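Local coordinates for protein sulfur oxygenase/reductase (Halothiobacillus neapolitanus, PDB 6QPA) that probably oxidises and disproportionates elemental sulfur with oxygen at a mononuclear iron site, at residues Thr35-His39 with Pro40-Gly44; Lys83-His86 with Ser87-Met91; Lys151-Ser155 with Ser156-Val160; Trp166-Asp169 with Gly170-Lys173. One frame throughout, in Å; residues are numbered along the deposited sequence.

Contact 1: Thr35-His39 with Pro40-Gly44; sequences TTASH and PGFLG
The N-H of Gly41 donates to His39 ND1 across 2.8 Å, and the bond is nearly straight, with an N-H...N angle of 160°. The amide lies near the imidazole plane, and ND1 accepts its hydrogen. CG of His39 stands anti to the backbone N (chi1 -167°), beside the carbonyl carbon, which brings the ring alongside Pro40 and Gly41. Its other nitrogen, NE2, is hydrogen-bonded to Glu90, so both ring nitrogens are held and the rotation of the ring is fixed. The hydroxyl of Thr36 bonds back to the carbonyl of Val32. Another bond runs between backbones, from Phe42 N to His39 O at 3.0 Å. It closes a type I beta turn from His39 to Phe42. This turn leads the chain out of the short 3-10 segment 36-38 and into strand 42-53 of the large antiparallel sheet.

Pro40 makes a CH-pi contact within the turn. Its CD lies over one face of the His39 ring, 3.5 Å from the centroid.

The apolar contacts gather round Phe42. The methyl CG2 of Thr36 sits over the Phe42 ring, 3.4 Å from CD1. On the same side of the ring, Ala37 CB lies 3.7 Å from Phe42 CD2. Trp82 meets the Phe42 ring edge-to-face, and Val274 of a neighbouring subunit also packs on Phe42.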
loop_
_atom_site.group_PDB
_atom_site.type_symbol
_atom_site.label_atom_id
_atom_site.label_comp_id
_atom_site.label_asym_id
_atom_site.label_seq_id
_atom_site.Cartn_x
_atom_site.Cartn_y
_atom_site.Cartn_z
ATOM N N THR A 35 -16.346 55.109 7.918
ATOM C CA THR A 35 -16.891 55.907 9.006
ATOM C C THR A 35 -15.988 57.095 9.325
ATOM O O THR A 35 -16.455 58.234 9.423
ATOM C CB THR A 35 -17.083 55.021 10.237
ATOM O OG1 THR A 35 -17.979 53.948 9.912
ATOM C CG2 THR A 35 -17.645 55.822 11.359
ATOM N N THR A 36 -14.677 56.849 9.426
ATOM C CA THR A 36 -13.729 57.901 9.782
ATOM C C THR A 36 -13.748 59.045 8.773
ATOM O O THR A 36 -13.771 60.222 9.156
ATOM C CB THR A 36 -12.325 57.310 9.856
ATOM O OG1 THR A 36 -12.336 56.163 10.708
ATOM C CG2 THR A 36 -11.392 58.311 10.457
ATOM N N ALA A 37 -13.778 58.720 7.480
ATOM C CA ALA A 37 -13.708 59.722 6.409
ATOM C C ALA A 37 -15.003 60.527 6.227
ATOM O O ALA A 37 -15.110 61.261 5.231
ATOM C CB ALA A 37 -13.320 59.066 5.090
ATOM N N SER A 38 -16.023 60.385 7.076
ATOM C CA SER A 38 -17.127 61.333 7.044
ATOM C C SER A 38 -16.745 62.677 7.656
ATOM O O SER A 38 -17.496 63.645 7.507
ATOM C CB SER A 38 -18.339 60.770 7.786
ATOM O OG SER A 38 -18.051 60.601 9.166
ATOM N N HIS A 39 -15.588 62.768 8.338
ATOM C CA HIS A 39 -15.317 64.003 9.066
ATOM C C HIS A 39 -14.400 64.914 8.266
ATOM O O HIS A 39 -13.370 64.454 7.755
ATOM C CB HIS A 39 -14.687 63.696 10.422
ATOM C CG HIS A 39 -14.673 64.870 11.342
ATOM N ND1 HIS A 39 -13.795 65.923 11.186
ATOM C CD2 HIS A 39 -15.452 65.178 12.409
ATOM C CE1 HIS A 39 -14.026 66.824 12.125
ATOM N NE2 HIS A 39 -15.030 66.397 12.875
ATOM N N PRO A 40 -14.716 66.209 8.173
ATOM C CA PRO A 40 -13.902 67.110 7.335
ATOM C C PRO A 40 -12.485 67.322 7.841
ATOM O O PRO A 40 -11.638 67.794 7.067
ATOM C CB PRO A 40 -14.679 68.436 7.380
ATOM C CG PRO A 40 -15.453 68.372 8.681
ATOM C CD PRO A 40 -15.822 66.910 8.853
ATOM N N GLY A 41 -12.198 67.018 9.106
ATOM C CA GLY A 41 -10.839 67.096 9.605
ATOM C C GLY A 41 -9.975 65.874 9.344
ATOM O O GLY A 41 -8.772 65.894 9.640
ATOM N N PHE A 42 -10.541 64.830 8.737
ATOM C CA PHE A 42 -9.814 63.591 8.485
ATOM C C PHE A 42 -8.959 63.714 7.233
ATOM O O PHE A 42 -9.460 64.062 6.161
ATOM C CB PHE A 42 -10.783 62.429 8.324
ATOM C CG PHE A 42 -10.115 61.133 7.929
ATOM C CD1 PHE A 42 -9.298 60.454 8.820
ATOM C CD2 PHE A 42 -10.304 60.597 6.658
ATOM C CE1 PHE A 42 -8.686 59.260 8.466
ATOM C CE2 PHE A 42 -9.687 59.401 6.286
ATOM C CZ PHE A 42 -8.876 58.729 7.196
ATOM N N LEU A 43 -7.664 63.420 7.368
ATOM C CA LEU A 43 -6.704 63.656 6.300
ATOM C C LEU A 43 -6.124 62.393 5.669
ATOM O O LEU A 43 -5.616 62.468 4.543
ATOM C CB LEU A 43 -5.550 64.517 6.824
ATOM C CG LEU A 43 -5.948 65.834 7.479
ATOM C CD1 LEU A 43 -4.706 66.553 8.046
ATOM C CD2 LEU A 43 -6.682 66.706 6.474
ATOM N N GLY A 44 -6.209 61.249 6.329
ATOM C CA GLY A 44 -5.676 60.029 5.760
ATOM C C GLY A 44 -5.383 59.006 6.836
ATOM O O GLY A 44 -5.631 59.228 8.023
#

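Contact 2: Lys83-His86 with Ser87-Met91; sequences KDVH and SHEEM
Asp84 accepts two bonds from Ser87 and caps the start of helix 85-94, the helix that carries the iron ligands His88 and His92. Together with Glu116 these make the facial triad of two histidines and one carboxylate. Lys83 precedes the cap, and its backbone pairs with Gly41.

At Asp84, the N-cap residue, OD1 takes both the amide and the hydroxyl of Ser87. Ser87 N lies 2.7 Å from Asp84 OD1, nearly on the line of its C-O bond. Ser87 OG donates to the same oxygen from the syn side, 34° out of the carboxylate plane. The carboxylate turns back to the helix because CG sits between the backbone N and the carbonyl carbon (chi1 47°). An alanine here would remove the carboxylate and would probably leave the Ser87 amide with little more than its weak bond to Asp84 O, and the Ser87 hydroxyl without this acceptor.

Val85 opens the helical bonding, its O accepting from Glu89 N at 3.0 Å. Its CG1 lies alongside Glu89 CG, 4.0 Å away, the two side chains pointing the same way. The carboxylate of Glu89 bonds to Tyr118, which also holds ND1 of His88. Tyr118 is thus a second-shell residue and probably steadies the iron-bound imidazole.

His86 O accepts from Glu90 N at 2.8 Å. The two side chains also meet one turn apart, the ring and carboxylate planes 71° apart. Glu90 OE1 is bonded to His39, while OE2 comes within 3.4 Å of His86 CE1.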
loop_
_atom_site.group_PDB
_atom_site.type_symbol
_atom_site.label_atom_id
_atom_site.label_comp_id
_atom_site.label_asym_id
_atom_site.label_seq_id
_atom_site.Cartn_x
_atom_site.Cartn_y
_atom_site.Cartn_z
ATOM N N LYS A 83 -6.596 67.116 11.208
ATOM C CA LYS A 83 -6.256 68.528 11.329
ATOM C C LYS A 83 -5.922 68.885 12.768
ATOM O O LYS A 83 -5.050 69.725 13.014
ATOM C CB LYS A 83 -7.402 69.407 10.828
ATOM C CG LYS A 83 -7.659 69.315 9.338
ATOM C CD LYS A 83 -8.797 70.246 8.909
ATOM C CE LYS A 83 -9.086 70.133 7.409
ATOM N NZ LYS A 83 -10.289 70.948 7.025
ATOM N N ASP A 84 -6.599 68.253 13.732
ATOM C CA ASP A 84 -6.389 68.542 15.142
ATOM C C ASP A 84 -7.006 67.433 15.972
ATOM O O ASP A 84 -7.745 66.585 15.463
ATOM C CB ASP A 84 -6.982 69.901 15.528
ATOM C CG ASP A 84 -8.390 70.090 14.999
ATOM O OD1 ASP A 84 -9.242 69.186 15.151
ATOM O OD2 ASP A 84 -8.638 71.143 14.391
ATOM N N VAL A 85 -6.717 67.479 17.277
ATOM C CA VAL A 85 -7.262 66.494 18.202
ATOM C C VAL A 85 -8.782 66.541 18.189
ATOM O O VAL A 85 -9.446 65.502 18.138
ATOM C CB VAL A 85 -6.702 66.741 19.615
ATOM C CG1 VAL A 85 -7.513 65.989 20.674
ATOM C CG2 VAL A 85 -5.247 66.337 19.679
ATOM N N HIS A 86 -9.356 67.752 18.185
ATOM C CA HIS A 86 -10.805 67.888 18.294
ATOM C C HIS A 86 -11.515 67.167 17.162
ATOM O O HIS A 86 -12.583 66.582 17.365
ATOM C CB HIS A 86 -11.227 69.362 18.288
ATOM C CG HIS A 86 -12.713 69.549 18.402
ATOM N ND1 HIS A 86 -13.542 69.664 17.303
ATOM C CD2 HIS A 86 -13.528 69.588 19.485
ATOM C CE1 HIS A 86 -14.793 69.794 17.703
ATOM N NE2 HIS A 86 -14.811 69.757 19.024
ATOM N N SER A 87 -10.950 67.223 15.956
ATOM C CA SER A 87 -11.580 66.555 14.827
ATOM C C SER A 87 -11.680 65.057 15.065
ATOM O O SER A 87 -12.720 64.447 14.795
ATOM C CB SER A 87 -10.822 66.869 13.544
ATOM O OG SER A 87 -10.919 68.261 13.276
ATOM N N HIS A 88 -10.618 64.450 15.582
ATOM C CA HIS A 88 -10.666 63.019 15.847
ATOM C C HIS A 88 -11.678 62.696 16.941
ATOM O O HIS A 88 -12.486 61.769 16.801
ATOM C CB HIS A 88 -9.270 62.517 16.217
ATOM C CG HIS A 88 -9.206 61.051 16.531
ATOM N ND1 HIS A 88 -8.897 60.574 17.788
ATOM C CD2 HIS A 88 -9.410 59.960 15.758
ATOM C CE1 HIS A 88 -8.903 59.253 17.772
ATOM N NE2 HIS A 88 -9.204 58.854 16.549
ATOM N N GLU A 89 -11.657 63.458 18.036
ATOM C CA GLU A 89 -12.589 63.211 19.132
ATOM C C GLU A 89 -14.028 63.415 18.690
ATOM O O GLU A 89 -14.932 62.696 19.128
ATOM C CB GLU A 89 -12.262 64.126 20.314
ATOM C CG GLU A 89 -10.921 63.826 20.991
ATOM C CD GLU A 89 -10.910 62.482 21.701
ATOM O OE1 GLU A 89 -11.959 62.085 22.269
ATOM O OE2 GLU A 89 -9.863 61.802 21.684
ATOM N N GLU A 90 -14.263 64.405 17.832
ATOM C CA GLU A 90 -15.615 64.657 17.371
ATOM C C GLU A 90 -16.106 63.539 16.463
ATOM O O GLU A 90 -17.252 63.085 16.584
ATOM C CB GLU A 90 -15.661 65.998 16.653
ATOM C CG GLU A 90 -17.035 66.395 16.240
ATOM C CD GLU A 90 -17.068 67.805 15.704
ATOM O OE1 GLU A 90 -16.405 68.060 14.674
ATOM O OE2 GLU A 90 -17.725 68.665 16.340
ATOM N N MET A 91 -15.250 63.071 15.555
ATOM C CA MET A 91 -15.623 61.945 14.711
ATOM C C MET A 91 -16.008 60.739 15.561
ATOM O O MET A 91 -17.053 60.121 15.335
ATOM C CB MET A 91 -14.480 61.613 13.750
ATOM C CG MET A 91 -14.800 60.515 12.721
ATOM S SD MET A 91 -14.716 58.824 13.397
ATOM C CE MET A 91 -13.049 58.796 14.105
#

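Contact 3: Lys151-Ser155 with Ser156-Val160; sequences KVALS and SQRTV
The guanidinium of Arg158 has Ala153 CB over one face, 3.8 Å from NE. At its edge lies the carbonyl oxygen of Leu154, which takes a hydrogen bond from NH1 at 2.9 Å. That oxygen is tilted 17° from the guanidinium plane. Also at the edge, in plane, is the amide N of Ser156. Glu304 accepts from this amide and forms a salt bridge with Arg158 NH2, while Glu258 forms another with NE. Two acids and a carbonyl therefore grip the buried arginine. The acids balance its charge, probably also offsetting that of the nearby Arg309.

Leu154 O has a second donor, the amide of Gln157, at 3.1 Å. The two donors reach it from opposite faces of the carbonyl plane. The arginine can fold back to this oxygen because CG lies between its backbone N and carbonyl carbon (chi1 70°), with the chain extended from CG to NE.

Outside the polar group, Leu154 CB meets Gln157 CB at 3.8 Å, the two side chains crossing at a slant. Ser156 OG is hydrogen-bonded to Met302 O and to Gln267 of a neighbouring subunit.

The bond from Gln157 N to Leu154 O closes a type II beta turn, with Ser156 in the left-handed region at its third position. The turn joins the weakly bonded strand about 153-154, which pairs in parallel with strand 129-130, to strand 159-167 of the large antiparallel sheet.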
loop_
_atom_site.group_PDB
_atom_site.type_symbol
_atom_site.label_atom_id
_atom_site.label_comp_id
_atom_site.label_asym_id
_atom_site.label_seq_id
_atom_site.Cartn_x
_atom_site.Cartn_y
_atom_site.Cartn_z
ATOM N N LYS A 151 12.478 59.955 -3.333
ATOM C CA LYS A 151 12.534 58.505 -3.193
ATOM C C LYS A 151 11.177 57.895 -3.554
ATOM O O LYS A 151 10.116 58.488 -3.315
ATOM C CB LYS A 151 12.919 58.137 -1.755
ATOM C CG LYS A 151 14.301 58.664 -1.287
ATOM C CD LYS A 151 15.422 58.201 -2.267
ATOM C CE LYS A 151 16.835 58.327 -1.668
ATOM N NZ LYS A 151 17.052 57.197 -0.704
ATOM N N VAL A 152 11.195 56.704 -4.137
ATOM C CA VAL A 152 9.952 56.071 -4.583
ATOM C C VAL A 152 9.338 55.290 -3.425
ATOM O O VAL A 152 9.899 54.283 -2.984
ATOM C CB VAL A 152 10.166 55.167 -5.801
ATOM C CG1 VAL A 152 8.856 54.475 -6.130
ATOM C CG2 VAL A 152 10.625 55.997 -6.991
ATOM N N ALA A 153 8.176 55.756 -2.940
ATOM C CA ALA A 153 7.417 55.097 -1.864
ATOM C C ALA A 153 6.235 54.377 -2.509
ATOM O O ALA A 153 5.220 55.001 -2.825
ATOM C CB ALA A 153 6.949 56.103 -0.804
ATOM N N LEU A 154 6.374 53.069 -2.728
ATOM C CA LEU A 154 5.368 52.311 -3.464
ATOM C C LEU A 154 4.162 52.041 -2.573
ATOM O O LEU A 154 4.304 51.482 -1.479
ATOM C CB LEU A 154 5.949 50.999 -3.997
ATOM C CG LEU A 154 7.018 51.191 -5.079
ATOM C CD1 LEU A 154 7.604 49.849 -5.479
ATOM C CD2 LEU A 154 6.465 51.898 -6.295
ATOM N N SER A 155 2.983 52.445 -3.049
ATOM C CA SER A 155 1.724 52.274 -2.319
ATOM C C SER A 155 1.509 50.811 -1.958
ATOM O O SER A 155 1.527 49.944 -2.835
ATOM C CB SER A 155 0.563 52.790 -3.171
ATOM O OG SER A 155 -0.661 52.711 -2.461
ATOM N N SER A 156 1.336 50.543 -0.661
ATOM C CA SER A 156 1.109 49.195 -0.138
ATOM C C SER A 156 2.160 48.183 -0.598
ATOM O O SER A 156 1.855 46.996 -0.710
ATOM C CB SER A 156 -0.291 48.691 -0.530
ATOM O OG SER A 156 -1.305 49.465 0.074
ATOM N N GLN A 157 3.392 48.626 -0.869
ATOM C CA GLN A 157 4.451 47.749 -1.390
ATOM C C GLN A 157 5.822 48.202 -0.881
ATOM O O GLN A 157 6.756 48.419 -1.656
ATOM C CB GLN A 157 4.469 47.719 -2.921
ATOM C CG GLN A 157 3.372 46.920 -3.609
ATOM C CD GLN A 157 3.384 47.082 -5.150
ATOM O OE1 GLN A 157 4.390 47.495 -5.750
ATOM N NE2 GLN A 157 2.258 46.743 -5.785
ATOM N N ARG A 158 5.964 48.363 0.430
ATOM C CA ARG A 158 7.256 48.705 1.015
ATOM C C ARG A 158 7.196 48.333 2.488
ATOM O O ARG A 158 6.204 47.780 2.966
ATOM C CB ARG A 158 7.614 50.182 0.788
ATOM C CG ARG A 158 6.758 51.184 1.573
ATOM C CD ARG A 158 6.785 52.578 0.982
ATOM N NE ARG A 158 6.037 53.503 1.842
ATOM C CZ ARG A 158 4.706 53.580 1.874
ATOM N NH1 ARG A 158 3.963 52.819 1.060
ATOM N NH2 ARG A 158 4.115 54.427 2.711
ATOM N N THR A 159 8.269 48.629 3.206
ATOM C CA THR A 159 8.389 48.258 4.603
ATOM C C THR A 159 8.337 49.518 5.457
ATOM O O THR A 159 8.956 50.536 5.120
ATOM C CB THR A 159 9.690 47.485 4.843
ATOM O OG1 THR A 159 9.616 46.241 4.156
ATOM C CG2 THR A 159 9.917 47.231 6.361
ATOM N N VAL A 160 7.555 49.473 6.526
ATOM C CA VAL A 160 7.537 50.549 7.509
ATOM C C VAL A 160 8.101 50.000 8.806
ATOM O O VAL A 160 7.687 48.935 9.285
ATOM C CB VAL A 160 6.133 51.152 7.697
ATOM C CG1 VAL A 160 6.140 52.191 8.841
ATOM C CG2 VAL A 160 5.673 51.815 6.394
#

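Contact 4: Trp166-Asp169 with Gly170-Lys173; sequences WVMD and GHEK
Glu172 OE2 is gripped by two waters and by the hydroxyl of Thr251. One water bridges it to Val167 O, and the second, 2.8 Å from Glu172 OE2, bridges it to Asp169 OD1. The chain of Glu172 bends at chi2 (87°), which turns the carboxylate back over the loop. Its other oxygen, OE1, receives a weak bond from Gly170 N.

Across the turn, His171 N donates to Met168 O at 2.8 Å, with an N-H...O angle of 159°. This bond closes a type II beta turn from Met168 to His171. Gly170 takes its third position, where a side chain would clash with Asp169 O. The turn links strand 159-167 to helix 172-189, with His171 as the N-cap residue.

Met168 and His171 lie side by side. Met168 CB sits over one face of the imidazole, 4.0 Å from its centroid, in a CH-pi contact. Met168 SD also lies over the face, 4.2 Å from the same centroid. ND1 of His171 is bonded to ND1 of His289. Nearer the backbone, Val167 CG1 touches His171 CB at 3.8 Å.

An alanine in place of His171 would take away the imidazole, and is likely to leave the Met168 side chain freer to turn and His289 without its ring partner. The second water stands between Asp169 OD1 and Glu172 OE2, which are 4.7 Å apart. By donating to both, it probably eases the repulsion between like charges.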
loop_
_atom_site.group_PDB
_atom_site.type_symbol
_atom_site.label_atom_id
_atom_site.label_comp_id
_atom_site.label_asym_id
_atom_site.label_seq_id
_atom_site.Cartn_x
_atom_site.Cartn_y
_atom_site.Cartn_z
ATOM N N TRP A 166 11.912 55.820 24.646
ATOM C CA TRP A 166 11.515 56.601 25.813
ATOM C C TRP A 166 12.685 57.496 26.190
ATOM O O TRP A 166 13.777 56.996 26.476
ATOM C CB TRP A 166 11.128 55.726 27.001
ATOM C CG TRP A 166 9.952 54.823 26.811
ATOM C CD1 TRP A 166 9.319 54.499 25.633
ATOM C CD2 TRP A 166 9.264 54.104 27.844
ATOM N NE1 TRP A 166 8.287 53.627 25.881
ATOM C CE2 TRP A 166 8.227 53.370 27.226
ATOM C CE3 TRP A 166 9.421 54.016 29.232
ATOM C CZ2 TRP A 166 7.353 52.558 27.947
ATOM C CZ3 TRP A 166 8.553 53.211 29.948
ATOM C CH2 TRP A 166 7.539 52.483 29.303
ATOM N N VAL A 167 12.444 58.810 26.226
ATOM C CA VAL A 167 13.494 59.811 26.352
ATOM C C VAL A 167 13.572 60.297 27.793
ATOM O O VAL A 167 12.535 60.491 28.446
ATOM C CB VAL A 167 13.251 60.976 25.365
ATOM C CG1 VAL A 167 14.199 62.157 25.649
ATOM C CG2 VAL A 167 13.445 60.472 23.925
ATOM N N MET A 168 14.808 60.454 28.299
ATOM C CA MET A 168 15.027 60.965 29.651
ATOM C C MET A 168 14.416 62.345 29.812
ATOM O O MET A 168 14.495 63.188 28.915
ATOM C CB MET A 168 16.515 61.038 29.984
ATOM C CG MET A 168 17.205 59.678 29.864
ATOM S SD MET A 168 19.006 59.825 29.803
ATOM C CE MET A 168 19.366 60.369 31.485
ATOM N N ASP A 169 13.782 62.553 30.966
ATOM C CA ASP A 169 13.211 63.845 31.322
ATOM C C ASP A 169 14.231 64.956 31.124
ATOM O O ASP A 169 15.333 64.908 31.674
ATOM C CB ASP A 169 12.739 63.806 32.772
ATOM C CG ASP A 169 12.060 65.092 33.211
ATOM O OD1 ASP A 169 11.700 65.934 32.370
ATOM O OD2 ASP A 169 11.861 65.232 34.421
ATOM N N GLY A 170 13.847 65.957 30.339
ATOM C CA GLY A 170 14.707 67.070 30.020
ATOM C C GLY A 170 15.580 66.883 28.794
ATOM O O GLY A 170 16.182 67.858 28.340
ATOM N N HIS A 171 15.617 65.688 28.198
ATOM C CA HIS A 171 16.443 65.436 27.023
ATOM C C HIS A 171 15.655 65.483 25.717
ATOM O O HIS A 171 16.197 65.128 24.666
ATOM C CB HIS A 171 17.134 64.079 27.155
ATOM C CG HIS A 171 18.143 64.022 28.257
ATOM N ND1 HIS A 171 19.438 63.593 28.053
ATOM C CD2 HIS A 171 18.058 64.363 29.570
ATOM C CE1 HIS A 171 20.103 63.652 29.196
ATOM N NE2 HIS A 171 19.290 64.119 30.130
ATOM N N GLU A 172 14.391 65.918 25.759
ATOM C CA GLU A 172 13.528 65.808 24.587
ATOM C C GLU A 172 14.111 66.566 23.399
ATOM O O GLU A 172 14.224 66.030 22.289
ATOM C CB GLU A 172 12.121 66.308 24.919
ATOM C CG GLU A 172 11.247 65.309 25.693
ATOM C CD GLU A 172 11.437 65.415 27.216
ATOM O OE1 GLU A 172 12.343 66.161 27.648
ATOM O OE2 GLU A 172 10.675 64.766 27.974
ATOM N N LYS A 173 14.520 67.808 23.624
ATOM C CA LYS A 173 14.996 68.629 22.521
ATOM C C LYS A 173 16.282 68.072 21.931
ATOM O O LYS A 173 16.457 68.073 20.707
ATOM C CB LYS A 173 15.210 70.071 23.002
ATOM C CG LYS A 173 15.713 71.006 21.915
ATOM C CD LYS A 173 16.007 72.410 22.439
ATOM C CE LYS A 173 16.498 73.304 21.305
ATOM N NZ LYS A 173 16.786 74.696 21.744
HETATM O O HOH W 1 10.878 62.629 29.334
HETATM O O HOH W 2 10.000 66.037 30.329
#

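How the contacts relate
The four contacts follow one another along the chain. None nests in or crosses another, because each joins adjoining segments. Contact 1 closes the turn into strand 42-53. Contact 2 starts helix 85-94, just after strand 74-82, which pairs with that strand. These two touch: a side-chain bond and a backbone bond, the latter with Gly41 O 2.9 Å from Lys83 N, tie the loop before the strand to the iron-binding helix. Contacts 3 and 4 mark the two ends of strand 159-167, their centres about 31 Å apart. Contact 3 leads into it, and contact 4 turns out of it into helix 172-189. Contacts 1 and 3 both also touch the same neighbouring subunit.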